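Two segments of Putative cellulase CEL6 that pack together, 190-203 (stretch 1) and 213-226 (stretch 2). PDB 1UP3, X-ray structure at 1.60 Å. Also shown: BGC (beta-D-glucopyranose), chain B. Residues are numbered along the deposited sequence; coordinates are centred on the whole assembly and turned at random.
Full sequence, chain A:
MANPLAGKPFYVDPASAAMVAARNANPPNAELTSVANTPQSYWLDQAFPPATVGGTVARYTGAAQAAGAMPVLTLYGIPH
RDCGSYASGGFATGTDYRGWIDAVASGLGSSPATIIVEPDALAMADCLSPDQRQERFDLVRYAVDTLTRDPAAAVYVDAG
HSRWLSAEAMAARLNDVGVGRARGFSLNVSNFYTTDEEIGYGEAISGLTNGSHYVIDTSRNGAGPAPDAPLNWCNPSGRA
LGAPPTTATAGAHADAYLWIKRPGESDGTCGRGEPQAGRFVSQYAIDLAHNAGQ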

# COMPACT_ATOMS: atom_id res chain seq x y z
N SER A 190 -4.25 -4.26 1.18
CA SER A 190 -5.62 -4.48 0.83
C SER A 190 -6.16 -5.84 1.18
O SER A 190 -7.22 -6.19 0.67
N ASN A 191 -5.47 -6.61 2.00
CA ASN A 191 -6.00 -7.92 2.40
C ASN A 191 -6.25 -7.96 3.91
O ASN A 191 -6.32 -6.93 4.55
N PHE A 192 -6.44 -9.16 4.43
CA PHE A 192 -7.13 -9.36 5.69
C PHE A 192 -6.44 -10.36 6.60
O PHE A 192 -7.01 -10.68 7.64
N TYR A 193 -5.26 -10.88 6.21
CA TYR A 193 -4.62 -11.92 7.00
C TYR A 193 -4.10 -11.37 8.32
O TYR A 193 -3.74 -10.21 8.41
N THR A 194 -4.07 -12.21 9.37
CA THR A 194 -3.66 -11.76 10.68
C THR A 194 -2.22 -11.27 10.69
O THR A 194 -1.35 -11.75 9.93
N THR A 195 -1.97 -10.32 11.57
CA THR A 195 -0.63 -9.80 11.75
C THR A 195 0.37 -10.89 12.08
O THR A 195 1.47 -10.93 11.52
N ASP A 196 -0.01 -11.81 12.97
CA ASP A 196 0.89 -12.90 13.32
C ASP A 196 1.28 -13.75 12.13
O ASP A 196 2.47 -14.11 11.98
N GLU A 197 0.33 -14.06 11.28
CA GLU A 197 0.63 -14.87 10.10
C GLU A 197 1.58 -14.11 9.18
O GLU A 197 2.55 -14.69 8.65
N GLU A 198 1.34 -12.81 9.03
CA GLU A 198 2.20 -12.02 8.14
C GLU A 198 3.59 -11.81 8.70
O GLU A 198 4.55 -11.74 7.92
N ILE A 199 3.75 -11.74 10.03
CA ILE A 199 5.10 -11.66 10.63
C ILE A 199 5.89 -12.93 10.33
O ILE A 199 7.07 -12.89 9.95
N GLY A 200 5.25 -14.10 10.48
CA GLY A 200 5.96 -15.32 10.16
C GLY A 200 6.45 -15.35 8.71
O GLY A 200 7.56 -15.82 8.41
N TYR A 201 5.59 -14.89 7.80
CA TYR A 201 5.91 -14.85 6.38
C TYR A 201 7.00 -13.82 6.09
O TYR A 201 7.97 -14.12 5.35
N GLY A 202 6.87 -12.65 6.70
CA GLY A 202 7.85 -11.58 6.57
C GLY A 202 9.23 -11.96 7.08
O GLY A 202 10.26 -11.66 6.46
N GLU A 203 9.28 -12.62 8.22
CA GLU A 203 10.57 -13.04 8.74
C GLU A 203 11.21 -14.06 7.81
O GLU A 203 12.43 -14.06 7.67
N HIS A 213 13.79 -5.47 5.69
CA HIS A 213 12.73 -5.15 6.64
C HIS A 213 11.39 -5.03 5.91
O HIS A 213 11.34 -4.98 4.69
N TYR A 214 10.29 -4.97 6.66
CA TYR A 214 8.98 -4.98 6.02
C TYR A 214 7.94 -4.23 6.85
O TYR A 214 8.10 -4.00 8.06
N VAL A 215 6.86 -3.89 6.16
CA VAL A 215 5.69 -3.33 6.81
C VAL A 215 4.48 -4.21 6.48
O VAL A 215 4.48 -4.89 5.45
N ILE A 216 3.50 -4.22 7.38
CA ILE A 216 2.29 -5.00 7.24
C ILE A 216 1.10 -3.98 7.22
O ILE A 216 0.99 -3.16 8.15
N ASP A 217 0.20 -4.15 6.26
CA ASP A 217 -1.09 -3.42 6.16
C ASP A 217 -2.02 -4.08 7.17
O ASP A 217 -2.46 -5.22 6.98
N THR A 218 -2.33 -3.35 8.23
CA THR A 218 -3.26 -3.78 9.27
C THR A 218 -4.60 -3.04 9.22
O THR A 218 -5.40 -3.08 10.18
N SER A 219 -4.88 -2.40 8.09
CA SER A 219 -6.11 -1.64 7.93
C SER A 219 -7.40 -2.43 8.19
O SER A 219 -8.38 -1.87 8.75
N ARG A 220 -7.42 -3.70 7.80
CA ARG A 220 -8.66 -4.46 7.79
C ARG A 220 -8.52 -5.87 8.34
O ARG A 220 -9.33 -6.74 8.00
N ASN A 221 -7.48 -6.12 9.14
CA ASN A 221 -7.14 -7.50 9.57
C ASN A 221 -7.42 -7.84 11.03
O ASN A 221 -6.92 -8.86 11.55
N GLY A 222 -8.23 -7.03 11.70
CA GLY A 222 -8.52 -7.24 13.11
C GLY A 222 -9.29 -8.50 13.42
O GLY A 222 -9.24 -8.96 14.57
N ALA A 223 -10.00 -9.06 12.43
CA ALA A 223 -10.76 -10.29 12.63
C ALA A 223 -10.23 -11.39 11.71
O ALA A 223 -10.88 -12.41 11.47
N GLY A 224 -9.03 -11.17 11.14
CA GLY A 224 -8.50 -12.11 10.19
C GLY A 224 -9.31 -12.14 8.90
O GLY A 224 -10.15 -11.26 8.63
N PRO A 225 -9.02 -13.12 8.06
CA PRO A 225 -9.64 -13.23 6.73
C PRO A 225 -11.03 -13.92 6.75
O PRO A 225 -11.36 -14.68 7.67
N ALA A 226 -11.85 -13.61 5.76
CA ALA A 226 -13.09 -14.33 5.51
C ALA A 226 -12.76 -15.76 5.11
O ALA A 226 -11.64 -16.06 4.71

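The helix 195-203 runs nearly antiparallel to the strand 213-217, at 160° with axes 9.2 Å apart at closest approach, and the strand sends Tyr 214 and Ile 216 toward it. Ile 216 (m, t) places CD1 3.7 Å from Ile 199 CG1 and 3.9 Å from Glu 198 CB, an apolar filling between helix and strand. Tyr 214, with chi1 at p, lies under Gly 202: the CA of Gly 202 sits 3.9 Å from the ring centroid and 14° off the ring normal, a CH-pi contact. An ideal CB on Gly 202 would fall 2.6 Å from Tyr 214 CZ, so this close approach depends on the absence of a side chain. The phenol is satisfied at its edge, where Tyr 214 OH donates to Glu 203 OE2 at 2.6 Å; Glu 203 CB points away, but the m, m rotamer brings the carboxylate back.

At the start of the helix, Asn 221 (p) links the loop to the first turn, a two-pronged polar link. Its ND2 donates to Tyr 193 O at 2.9 Å (154°) and to Thr 195 OG1 at 3.0 Å (152°), using both amide hydrogens. Thr 195 N, although 3.2 Å from Asn 221 ND2, is also a donor and cannot pair with it; it gives its hydrogen to water 3 at 3.1 Å, and that water donates to Asn 221 O at 2.8 Å. Thr 194 OG1 caps the helix by accepting from Glu 197 N at 3.3 Å.

Arg 220 (m, t, m) extends along Phe 192 (m), with Phe 192 CZ over one face of the guanidinium, 3.3 Å from Arg 220 CZ. At the guanidinium edge, Arg 220 NH2 makes a weak bond to Ser 190 O, 2.9 Å but only 127° at the hydrogen. Arg 220 NE donates to water 1 at 2.8 Å, which donates in turn to Asn 191 O (3.0 Å) and Ser 219 OG (2.8 Å). Water 2 accepts from Arg 220 N at 3.0 Å and donates to Asn 191 O (2.8 Å) and Asp 217 O (2.9 Å), so Asn 191 O is served by two waters.

Asp 217 (t) divides its carboxylate: OD2 accepts from Ser 190 N at 3.1 Å and 166°, while OD1 takes Ser 219 N at 3.1 Å and Ser 219 OG at 2.7 Å. Asn 191 points its CB away; its OD1 accepts from Phe 192 N at 2.7 Å, and its ND2 donates to O6 of the bound glucose at 2.8 Å and 174°.

Pro 225 packs beside Tyr 193 and Phe 192, its CG 3.8 Å from Tyr 193 CD1 and its CB 4.3 Å from Phe 192 CB.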

# COMPACT_ATOMS: atom_id res chain seq x y z
CB SER A 190 -5.89 -4.16 -0.66
OG SER A 190 -5.39 -2.88 -0.97
CB ASN A 191 -5.10 -9.02 1.87
CG ASN A 191 -5.87 -10.25 1.47
OD1 ASN A 191 -6.54 -10.86 2.30
ND2 ASN A 191 -5.80 -10.62 0.17
CB PHE A 192 -8.59 -9.82 5.41
CG PHE A 192 -9.36 -8.88 4.51
CD1 PHE A 192 -10.04 -7.81 5.03
CD2 PHE A 192 -9.33 -9.06 3.13
CE1 PHE A 192 -10.72 -6.93 4.17
CE2 PHE A 192 -9.98 -8.17 2.28
CZ PHE A 192 -10.65 -7.12 2.79
CB TYR A 193 -3.54 -12.64 6.19
CG TYR A 193 -4.11 -13.34 5.00
CD1 TYR A 193 -4.85 -14.49 5.17
CD2 TYR A 193 -4.01 -12.79 3.71
CE1 TYR A 193 -5.45 -15.12 4.09
CE2 TYR A 193 -4.63 -13.41 2.63
CZ TYR A 193 -5.35 -14.54 2.82
OH TYR A 193 -5.97 -15.15 1.74
CB THR A 194 -3.82 -12.86 11.77
OG1 THR A 194 -2.92 -13.97 11.50
CG2 THR A 194 -5.23 -13.37 11.81
CB THR A 195 -0.64 -8.78 12.82
OG1 THR A 195 -1.49 -7.69 12.41
CG2 THR A 195 0.73 -8.23 13.11
CB ASP A 196 0.25 -13.78 14.33
CG ASP A 196 0.26 -13.19 15.71
OD1 ASP A 196 1.02 -12.21 15.98
OD2 ASP A 196 -0.46 -13.70 16.60
CB GLU A 197 -0.63 -15.33 9.40
CG GLU A 197 -0.33 -16.25 8.23
CD GLU A 197 -1.55 -16.77 7.53
OE1 GLU A 197 -2.60 -16.97 8.18
OE2 GLU A 197 -1.46 -16.97 6.29
CB GLU A 198 1.52 -10.70 7.74
CG GLU A 198 0.15 -10.87 7.08
CD GLU A 198 0.13 -11.99 6.09
OE1 GLU A 198 0.65 -11.81 4.98
OE2 GLU A 198 -0.35 -13.11 6.43
CB ILE A 199 5.02 -11.42 12.16
CG1 ILE A 199 4.55 -9.98 12.44
CG2 ILE A 199 6.36 -11.68 12.84
CD1 ILE A 199 4.16 -9.75 13.90
CB TYR A 201 4.63 -14.54 5.61
CG TYR A 201 4.70 -14.57 4.10
CD1 TYR A 201 4.90 -15.76 3.41
CD2 TYR A 201 4.48 -13.41 3.37
CE1 TYR A 201 4.90 -15.81 2.03
CE2 TYR A 201 4.52 -13.44 2.00
CZ TYR A 201 4.69 -14.64 1.32
OH TYR A 201 4.70 -14.61 -0.06
CB GLU A 203 10.42 -13.58 10.17
CG GLU A 203 10.00 -12.50 11.19
CD GLU A 203 10.93 -11.31 11.31
OE1 GLU A 203 12.17 -11.54 11.40
OE2 GLU A 203 10.44 -10.13 11.34
CB HIS A 213 13.09 -3.84 7.35
CG HIS A 213 14.25 -3.97 8.30
ND1 HIS A 213 15.56 -4.01 7.87
CD2 HIS A 213 14.29 -4.09 9.65
CE1 HIS A 213 16.36 -4.16 8.92
NE2 HIS A 213 15.61 -4.22 10.01
CB TYR A 214 8.49 -6.43 5.70
CG TYR A 214 8.35 -7.31 6.92
CD1 TYR A 214 9.46 -8.01 7.42
CD2 TYR A 214 7.18 -7.36 7.63
CE1 TYR A 214 9.36 -8.76 8.57
CE2 TYR A 214 7.08 -8.11 8.79
CZ TYR A 214 8.15 -8.79 9.27
OH TYR A 214 8.04 -9.48 10.46
CB VAL A 215 5.45 -1.89 6.35
CG1 VAL A 215 6.57 -0.99 6.79
CG2 VAL A 215 5.28 -1.81 4.83
CB ILE A 216 2.11 -6.01 8.37
CG1 ILE A 216 3.26 -7.04 8.39
CG2 ILE A 216 0.79 -6.75 8.20
CD1 ILE A 216 3.34 -7.85 9.68
CB ASP A 217 -1.67 -3.51 4.76
CG ASP A 217 -2.78 -2.57 4.52
OD1 ASP A 217 -3.27 -1.95 5.50
OD2 ASP A 217 -3.23 -2.36 3.37
CB THR A 218 -2.62 -3.61 10.66
OG1 THR A 218 -2.23 -2.24 10.85
CG2 THR A 218 -1.36 -4.50 10.81
CB SER A 219 -6.15 -1.02 6.55
OG SER A 219 -6.01 -2.00 5.52
CB ARG A 220 -9.25 -4.51 6.38
CG ARG A 220 -9.60 -3.09 5.83
CD ARG A 220 -10.41 -3.10 4.53
NE ARG A 220 -9.65 -3.68 3.42
CZ ARG A 220 -10.16 -3.92 2.25
NH1 ARG A 220 -11.44 -3.61 2.00
NH2 ARG A 220 -9.39 -4.42 1.29
CB ASN A 221 -5.71 -7.86 9.18
CG ASN A 221 -4.67 -7.27 10.12
OD1 ASN A 221 -4.96 -6.33 10.88
ND2 ASN A 221 -3.45 -7.83 10.10
CB ALA A 223 -12.26 -10.05 12.38
CB PRO A 225 -8.62 -14.06 5.97
CG PRO A 225 -8.10 -14.99 7.00
CD PRO A 225 -8.00 -14.16 8.27
CB ALA A 226 -13.92 -13.60 4.41
C2 BGC B . -6.70 -9.11 -6.22
C3 BGC B . -6.22 -7.68 -6.07
C4 BGC B . -6.10 -7.30 -4.59
C5 BGC B . -5.26 -8.37 -3.88
C6 BGC B . -5.24 -8.15 -2.36
C1 BGC B . -5.79 -10.05 -5.42
O2 BGC B . -6.80 -9.49 -7.60
O3 BGC B . -7.07 -6.76 -6.76
O4 BGC B . -5.50 -6.01 -4.41
O5 BGC B . -5.80 -9.67 -4.07
O6 BGC B . -4.40 -9.10 -1.73
O HOH W 1 -6.90 -4.12 3.85
O HOH W 2 -5.31 -5.49 6.70
O HOH W 3 -4.59 -9.47 12.94